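Local atomic coordinates of inclusion membrane protein A (Chlamydia trachomatis, PDB entry 6E7E), a protein that probably promotes the homotypic fusion of chlamydial inclusions as a SNARE-like membrane protein, of which this chain is the soluble domain. Residues G16-I21 and G95-L100; E31-S36 and V49-Y54. The protein carries 2 engineered substitutions. One frame throughout, in Å; residues are numbered along the deposited sequence.

Interaction 1: residues G16-I21 and G95-L100; sequences GSLKEI and GSVASL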
ATOM      1  N   GLY A  16      -8.167  -8.234  -1.029  1.00  9.42           N
ATOM      2  CA  GLY A  16      -9.148  -7.690  -0.077  1.00  9.82           C
ATOM      3  C   GLY A  16      -8.432  -6.923   1.028  1.00  8.90           C
ATOM      4  O   GLY A  16      -8.872  -5.832   1.417  1.00  9.81           O
ATOM      5  N   SER A  17      -7.363  -7.478   1.548  1.00  8.55           N
ATOM      6  CA  SER A  17      -6.555  -6.803   2.592  1.00  8.82           C
ATOM      7  C   SER A  17      -5.928  -5.528   2.045  1.00  8.28           C
ATOM      8  O   SER A  17      -5.922  -4.514   2.755  1.00  8.84           O
ATOM      9  CB  SER A  17      -5.525  -7.736   3.132  1.00  9.15           C
ATOM     10  OG  SER A  17      -6.157  -8.764   3.847  1.00 12.85           O
ATOM     11  N   LEU A  18      -5.390  -5.556   0.842  1.00  8.50           N
ATOM     12  CA  LEU A  18      -4.801  -4.349   0.244  1.00  8.90           C
ATOM     13  C   LEU A  18      -5.845  -3.244   0.145  1.00  8.85           C
ATOM     14  O   LEU A  18      -5.487  -2.071   0.339  1.00  9.33           O
ATOM     15  CB  LEU A  18      -4.225  -4.644  -1.134  1.00  9.32           C
ATOM     16  CG  LEU A  18      -2.908  -5.393  -1.111  1.00 11.20           C
ATOM     17  CD1 LEU A  18      -2.658  -5.958  -2.497  1.00 14.04           C
ATOM     18  CD2 LEU A  18      -1.778  -4.487  -0.657  1.00 12.83           C
ATOM     19  N   LYS A  19      -7.090  -3.562  -0.192  1.00  8.73           N
ATOM     20  CA  LYS A  19      -8.132  -2.538  -0.296  1.00  9.82           C
ATOM     21  C   LYS A  19      -8.432  -1.975   1.093  1.00  9.30           C
ATOM     22  O   LYS A  19      -8.689  -0.768   1.210  1.00  9.98           O
ATOM     23  CB  LYS A  19      -9.385  -3.116  -0.938  1.00 10.68           C
ATOM     24  CG  LYS A  19      -9.211  -3.385  -2.426  1.00 12.51           C
ATOM     25  CD  LYS A  19     -10.428  -4.017  -3.047  1.00 16.37           C
ATOM     26  CE  LYS A  19     -10.270  -4.186  -4.533  1.00 19.84           C
ATOM     27  NZ  LYS A  19     -11.486  -4.757  -5.150  1.00 29.73           N
ATOM     28  N   GLU A  20      -8.402  -2.794   2.133  1.00  8.71           N
ATOM     29  CA  GLU A  20      -8.567  -2.262   3.502  1.00  8.88           C
ATOM     30  C   GLU A  20      -7.397  -1.357   3.871  1.00  8.40           C
ATOM     31  O   GLU A  20      -7.591  -0.284   4.463  1.00  8.99           O
ATOM     32  CB  GLU A  20      -8.666  -3.403   4.504  1.00  9.90           C
ATOM     33  CG  GLU A  20      -9.893  -4.261   4.321  1.00 11.44           C
ATOM     34  CD  GLU A  20     -10.155  -5.183   5.476  1.00 17.33           C
ATOM     35  OE1 GLU A  20      -9.230  -5.409   6.272  1.00 19.39           O
ATOM     36  OE2 GLU A  20     -11.304  -5.606   5.609  1.00 26.78           O
ATOM     37  N   ILE A  21      -6.192  -1.787   3.551  1.00  8.49           N
ATOM     38  CA  ILE A  21      -4.968  -1.006   3.812  1.00  8.71           C
ATOM     39  C   ILE A  21      -5.075   0.315   3.067  1.00  9.12           C
ATOM     40  O   ILE A  21      -4.768   1.367   3.628  1.00  9.15           O
ATOM     41  CB  ILE A  21      -3.734  -1.826   3.421  1.00  9.23           C
ATOM     42  CG1 ILE A  21      -3.482  -2.961   4.410  1.00  9.91           C
ATOM     43  CG2 ILE A  21      -2.521  -0.934   3.260  1.00  9.73           C
ATOM     44  CD1 ILE A  21      -2.559  -4.032   3.841  1.00 11.06           C
ATOM     45  N   GLY A  95       3.610 -11.213   2.790  1.00  9.85           N
ATOM     46  CA  GLY A  95       4.555 -10.526   3.710  1.00 10.75           C
ATOM     47  C   GLY A  95       4.358  -9.008   3.657  1.00  9.33           C
ATOM     48  O   GLY A  95       4.365  -8.330   4.692  1.00 10.20           O
ATOM     49  N   SER A  96       4.227  -8.452   2.458  1.00  9.81           N
ATOM     50  CA  SER A  96       3.997  -7.003   2.290  1.00 10.54           C
ATOM     51  C   SER A  96       2.711  -6.594   2.992  1.00  9.42           C
ATOM     52  O   SER A  96       2.694  -5.564   3.678  1.00 10.21           O
ATOM     53  CB  SER A  96       3.924  -6.647   0.838  1.00 12.07           C
ATOM     54  OG  SER A  96       5.178  -6.647   0.196  1.00 15.79           O
ATOM     55  N   VAL A  97       1.650  -7.332   2.766  1.00  9.38           N
ATOM     56  CA  VAL A  97       0.345  -7.011   3.377  1.00  9.61           C
ATOM     57  C   VAL A  97       0.481  -7.012   4.899  1.00  9.19           C
ATOM     58  O   VAL A  97       0.005  -6.079   5.569  1.00  9.45           O
ATOM     59  CB  VAL A  97      -0.722  -7.990   2.880  1.00 11.05           C
ATOM     60  CG1 VAL A  97      -1.970  -7.915   3.733  1.00 12.05           C
ATOM     61  CG2 VAL A  97      -1.056  -7.734   1.424  1.00 13.71           C
ATOM     62  N   ALA A  98       1.113  -8.029   5.457  1.00  8.89           N
ATOM     63  CA  ALA A  98       1.247  -8.113   6.926  1.00  9.39           C
ATOM     64  C   ALA A  98       2.057  -6.929   7.448  1.00  8.93           C
ATOM     65  O   ALA A  98       1.706  -6.361   8.496  1.00  9.66           O
ATOM     66  CB  ALA A  98       1.873  -9.415   7.309  1.00 10.46           C
ATOM     67  N   SER A  99       3.128  -6.587   6.771  1.00  8.94           N
ATOM     68  CA  SER A  99       3.984  -5.479   7.220  1.00  9.67           C
ATOM     69  C   SER A  99       3.228  -4.164   7.149  1.00  9.14           C
ATOM     70  O   SER A  99       3.323  -3.343   8.085  1.00  9.62           O
ATOM     71  CB  SER A  99       5.219  -5.450   6.419  1.00 11.61           C
ATOM     72  OG  SER A  99       6.062  -4.439   6.911  1.00 19.18           O
ATOM     73  N   LEU A 100       2.488  -3.922   6.088  1.00  9.00           N
ATOM     74  CA  LEU A 100       1.697  -2.681   5.972  1.00  9.58           C
ATOM     75  C   LEU A 100       0.647  -2.608   7.079  1.00  9.33           C
ATOM     76  O   LEU A 100       0.440  -1.526   7.625  1.00 10.11           O
ATOM     77  CB  LEU A 100       1.077  -2.607   4.575  1.00  9.67           C
ATOM     78  CG  LEU A 100       2.072  -2.307   3.466  1.00 10.77           C
ATOM     79  CD1 LEU A 100       1.459  -2.632   2.106  1.00 12.87           C
ATOM     80  CD2 LEU A 100       2.544  -0.862   3.504  1.00 13.30           C
TER

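Interaction 2: residues E31-S36 and V49-Y54; sequences EFLHLS and VSQDFY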
ATOM      1  N   GLU A  31      -5.360  12.666   7.977  1.00  9.75           N
ATOM      2  CA  GLU A  31      -5.029  13.049   9.359  1.00 10.28           C
ATOM      3  C   GLU A  31      -3.688  13.789   9.395  1.00  9.58           C
ATOM      4  O   GLU A  31      -3.557  14.795  10.101  1.00 10.08           O
ATOM      5  CB  GLU A  31      -4.983  11.809  10.235  1.00 12.02           C
ATOM      6  CG  GLU A  31      -4.921  12.105  11.704  1.00 15.03           C
ATOM      7  CD  GLU A  31      -5.028  10.884  12.613  1.00 18.59           C
ATOM      8  OE1 GLU A  31      -4.581   9.787  12.194  1.00 21.47           O
ATOM      9  OE2 GLU A  31      -5.510  11.014  13.765  1.00 22.78           O
ATOM     10  N   PHE A  32      -2.696  13.309   8.653  1.00  9.23           N
ATOM     11  CA  PHE A  32      -1.366  13.965   8.647  1.00  9.55           C
ATOM     12  C   PHE A  32      -1.393  15.252   7.833  1.00  9.27           C
ATOM     13  O   PHE A  32      -0.638  16.154   8.195  1.00  9.67           O
ATOM     14  CB  PHE A  32      -0.270  12.983   8.230  1.00 10.21           C
ATOM     15  CG  PHE A  32       0.082  12.086   9.391  1.00 10.64           C
ATOM     16  CD1 PHE A  32       0.849  12.581  10.433  1.00 10.92           C
ATOM     17  CD2 PHE A  32      -0.426  10.810   9.509  1.00 13.55           C
ATOM     18  CE1 PHE A  32       1.097  11.824  11.563  1.00 12.73           C
ATOM     19  CE2 PHE A  32      -0.186  10.059  10.641  1.00 15.88           C
ATOM     20  CZ  PHE A  32       0.564  10.572  11.660  1.00 14.60           C
ATOM     21  N   LEU A  33      -2.263  15.392   6.847  1.00  9.70           N
ATOM     22  CA  LEU A  33      -2.433  16.705   6.196  1.00 10.27           C
ATOM     23  C   LEU A  33      -2.941  17.712   7.228  1.00  9.67           C
ATOM     24  O   LEU A  33      -2.413  18.813   7.353  1.00 10.80           O
ATOM     25  CB  LEU A  33      -3.413  16.605   5.036  1.00 11.01           C
ATOM     26  CG  LEU A  33      -3.668  17.917   4.312  1.00 11.89           C
ATOM     27  CD1 LEU A  33      -2.386  18.468   3.708  1.00 14.97           C
ATOM     28  CD2 LEU A  33      -4.692  17.673   3.221  1.00 14.32           C
ATOM     29  N   HIS A  34      -3.973  17.342   7.966  1.00  9.84           N
ATOM     30  CA  HIS A  34      -4.474  18.205   9.059  1.00 10.37           C
ATOM     31  C   HIS A  34      -3.334  18.559  10.013  1.00 10.35           C
ATOM     32  O   HIS A  34      -3.146  19.720  10.333  1.00 12.14           O
ATOM     33  CB  HIS A  34      -5.603  17.516   9.815  1.00 10.81           C
ATOM     34  CG  HIS A  34      -6.960  17.670   9.220  1.00 10.42           C
ATOM     35  ND1 HIS A  34      -7.581  16.884   8.259  1.00 13.90           N
ATOM     36  CD2 HIS A  34      -7.871  18.600   9.564  1.00  9.21           C
ATOM     37  CE1 HIS A  34      -8.815  17.356   8.088  1.00 10.83           C
ATOM     38  NE2 HIS A  34      -8.989  18.407   8.848  1.00 13.98           N
ATOM     39  N   LEU A  35      -2.619  17.558  10.497  1.00 10.25           N
ATOM     40  CA  LEU A  35      -1.569  17.766  11.510  1.00 10.82           C
ATOM     41  C   LEU A  35      -0.503  18.706  10.954  1.00 10.57           C
ATOM     42  O   LEU A  35       0.005  19.565  11.676  1.00 11.41           O
ATOM     43  CB  LEU A  35      -0.987  16.421  11.943  1.00 10.88           C
ATOM     44  CG  LEU A  35      -0.251  16.422  13.275  1.00 12.26           C
ATOM     45  CD1 LEU A  35      -1.230  16.559  14.422  1.00 13.54           C
ATOM     46  CD2 LEU A  35       0.547  15.124  13.410  1.00 12.48           C
ATOM     47  N   SER A  36      -0.144  18.520   9.699  1.00  9.97           N
ATOM     48  CA  SER A  36       0.888  19.335   9.055  1.00 11.14           C
ATOM     49  C   SER A  36       0.498  20.818   9.120  1.00 11.45           C
ATOM     50  O   SER A  36       1.333  21.658   9.436  1.00 13.28           O
ATOM     51  CB  SER A  36       1.170  18.858   7.661  1.00 11.84           C
ATOM     52  OG  SER A  36       2.165  19.646   7.095  1.00 15.19           O
ATOM     53  N   VAL A  49       7.391  16.298   8.628  1.00 11.65           N
ATOM     54  CA  VAL A  49       7.224  14.828   8.584  1.00 10.71           C
ATOM     55  C   VAL A  49       5.761  14.501   8.268  1.00  9.74           C
ATOM     56  O   VAL A  49       5.487  13.530   7.561  1.00 10.63           O
ATOM     57  CB  VAL A  49       7.712  14.124   9.874  1.00 12.15           C
ATOM     58  CG1 VAL A  49       6.909  14.362  11.135  1.00 15.40           C
ATOM     59  CG2 VAL A  49       7.731  12.618   9.643  1.00 13.39           C
ATOM     60  N   SER A  50       4.833  15.293   8.785  1.00  9.45           N
ATOM     61  CA  SER A  50       3.407  15.075   8.514  1.00  9.48           C
ATOM     62  C   SER A  50       3.125  15.269   7.021  1.00  9.45           C
ATOM     63  O   SER A  50       2.380  14.472   6.429  1.00 10.15           O
ATOM     64  CB  SER A  50       2.591  15.993   9.387  1.00 10.08           C
ATOM     65  OG  SER A  50       2.747  15.699  10.771  1.00 11.25           O
ATOM     66  N   GLN A  51       3.682  16.306   6.419  1.00 10.57           N
ATOM     67  CA  GLN A  51       3.535  16.495   4.957  1.00 11.23           C
ATOM     68  C   GLN A  51       4.160  15.311   4.203  1.00 11.16           C
ATOM     69  O   GLN A  51       3.602  14.893   3.185  1.00 12.47           O
ATOM     70  CB  GLN A  51       4.145  17.824   4.543  1.00 12.98           C
ATOM     71  CG  GLN A  51       4.191  18.041   3.029  1.00 15.54           C
ATOM     72  CD  GLN A  51       2.857  18.051   2.318  1.00 18.28           C
ATOM     73  OE1 GLN A  51       1.865  18.553   2.843  1.00 23.12           O
ATOM     74  NE2 GLN A  51       2.825  17.512   1.106  1.00 23.90           N
ATOM     75  N   ASP A  52       5.238  14.741   4.729  1.00 11.42           N
ATOM     76  CA  ASP A  52       5.849  13.546   4.103  1.00 12.11           C
ATOM     77  C   ASP A  52       4.886  12.362   4.125  1.00 10.79           C
ATOM     78  O   ASP A  52       4.830  11.600   3.137  1.00 12.01           O
ATOM     79  CB  ASP A  52       7.137  13.133   4.819  1.00 14.04           C
ATOM     80  CG  ASP A  52       8.307  14.062   4.699  1.00 15.99           C
ATOM     81  OD1 ASP A  52       8.306  14.883   3.767  1.00 18.83           O
ATOM     82  OD2 ASP A  52       9.207  13.921   5.539  1.00 17.36           O
ATOM     83  N   PHE A  53       4.150  12.151   5.203  1.00 10.18           N
ATOM     84  CA  PHE A  53       3.139  11.075   5.191  1.00 10.29           C
ATOM     85  C   PHE A  53       2.083  11.370   4.136  1.00 10.46           C
ATOM     86  O   PHE A  53       1.650  10.466   3.416  1.00 12.02           O
ATOM     87  CB  PHE A  53       2.479  10.918   6.544  1.00  9.62           C
ATOM     88  CG  PHE A  53       3.275  10.085   7.499  1.00  9.29           C
ATOM     89  CD1 PHE A  53       3.273   8.726   7.364  1.00 10.60           C
ATOM     90  CD2 PHE A  53       4.039  10.641   8.498  1.00 10.52           C
ATOM     91  CE1 PHE A  53       3.998   7.922   8.215  1.00 12.00           C
ATOM     92  CE2 PHE A  53       4.754   9.829   9.349  1.00 11.22           C
ATOM     93  CZ  PHE A  53       4.719   8.468   9.225  1.00 10.41           C
ATOM     94  N   TYR A  54       1.652  12.616   4.037  1.00 10.24           N
ATOM     95  CA  TYR A  54       0.630  12.982   3.042  1.00 11.48           C
ATOM     96  C   TYR A  54       1.137  12.599   1.648  1.00 11.46           C
ATOM     97  O   TYR A  54       0.443  11.962   0.856  1.00 13.27           O
ATOM     98  CB  TYR A  54       0.256  14.458   3.113  1.00 12.46           C
ATOM     99  CG  TYR A  54      -0.906  14.734   2.182  1.00 13.75           C
ATOM    100  CD1 TYR A  54      -2.192  14.326   2.533  1.00 14.83           C
ATOM    101  CD2 TYR A  54      -0.731  15.273   0.931  1.00 18.21           C
ATOM    102  CE1 TYR A  54      -3.273  14.475   1.681  1.00 15.90           C
ATOM    103  CE2 TYR A  54      -1.798  15.454   0.074  1.00 19.01           C
ATOM    104  CZ  TYR A  54      -3.067  15.047   0.445  1.00 18.06           C
ATOM    105  OH  TYR A  54      -4.108  15.208  -0.419  1.00 22.93           O
TER
HETATM  106  O   HOH W   1       1.533  20.563   4.579  1.00 27.78           O

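Interaction 1: residues G16-I21 and G95-L100
V97 puts its two methyl groups against three side chains of segment 16-21, CG1 against S17 and I21 and CG2 against L18. CG1 stands anti to the backbone N (chi1 166°) and meets S17, with CB of S17 3.6 Å from CG1 of V97. The other branch, CG2, meets L18, where CG of L18 and CG2 of V97 are 3.9 Å apart and CD2 of L18 comes equally near; the two side chains pass each other at a slant. I21 reaches in with the tip of its long branch. Its CD1 lies 3.9 Å from CG1 of V97 and also rests against the backbone oxygen of that residue, at 3.7 Å from O of V97. A turn further on, the same CD1 sits 4.0 Å from CB of L100, whose side chain crosses that of I21 at about a right angle.

The two segments belong to helices 4-38 and 87-107 of an all-helical bundle and run roughly parallel, at 29°. No hydrogen bond joins them; axes 10.2 Å apart are bridged by branched aliphatic side chains, which suit the buried interface and meet largely through methyl groups. L145 of helix 125-165 touches both L18 and L100, while F60 touches I21 and L100, so the same apolar side chains serve several neighbours. S17, at the more open border, offers V97 its CB, and its OG is hydrogen-bonded to R101, the arginine that also forms a salt bridge with E20.

Interaction 2: residues E31-S36 and V49-Y54
An antiparallel helix pair, the two arms of a helical hairpin formed by helices 4-38 and 44-57, is fastened here at close quarters: the segment axes approach to 7.8 Å and run at 152° to each other. Small residues permit this. S50 points into the interface, where its CB lies 3.4 Å from the backbone O of F32 and 3.6 Å from CB of S36; the short side chains of S50 and S36 meet at these CB atoms, which suits axes this close. OG of S50 stands beside its own backbone N (chi1 -64°) and is hydrogen-bonded to the carbonyl oxygen of L46, one turn back; with its polar need met there, it can lie near the edge of the F32 ring and 3.5 Å from CD2 of L35.

On one flank of the serines the side chains of F32 and F53 run alongside each other in the same direction. Their rings form a face-to-face stack, with centroids 4.7 Å apart and planes at 27°; CD2 of F53 lies over one face of F32, displaced toward the rim. L107 and L131, from helices 87-107 and 125-165, touch both phenylalanines, which therefore carry the hairpin into the apolar interior of the bundle. On another flank L33 lies alongside Y54. CD1 of L33 stands over the centre of one face of the Y54 ring, and CD2 nears CE1 at the rim. CB of L33 is 3.6 Å from CD1 of Y54, an aliphatic cover suited to a partly exposed aromatic.

S36 and Q51 are joined through a water molecule, which donates one hydrogen to OG of S36 and the other to OE1 of Q51, at 2.7 Å from OE1.

Helix 4-38 carries one side of both contacts; their centres are 21 Å apart, and their nearest atoms remain about 10 Å apart. Both partners of interaction 2 fall within the stretch of chain that interaction 1 spans: the local hairpin joins neighbouring helices, whereas interaction 1 brings together segments separated by 73 residues. Helix 87-107 connects them too, supplying V97 and L100 to interaction 1 and L107 to the surroundings of interaction 2; helix 125-165 likewise touches both. Interaction 1 lies about 7 Å from the centre of the chain and interaction 2 about 17 Å, centre to centre, so together they pack helix 4-38 at two levels.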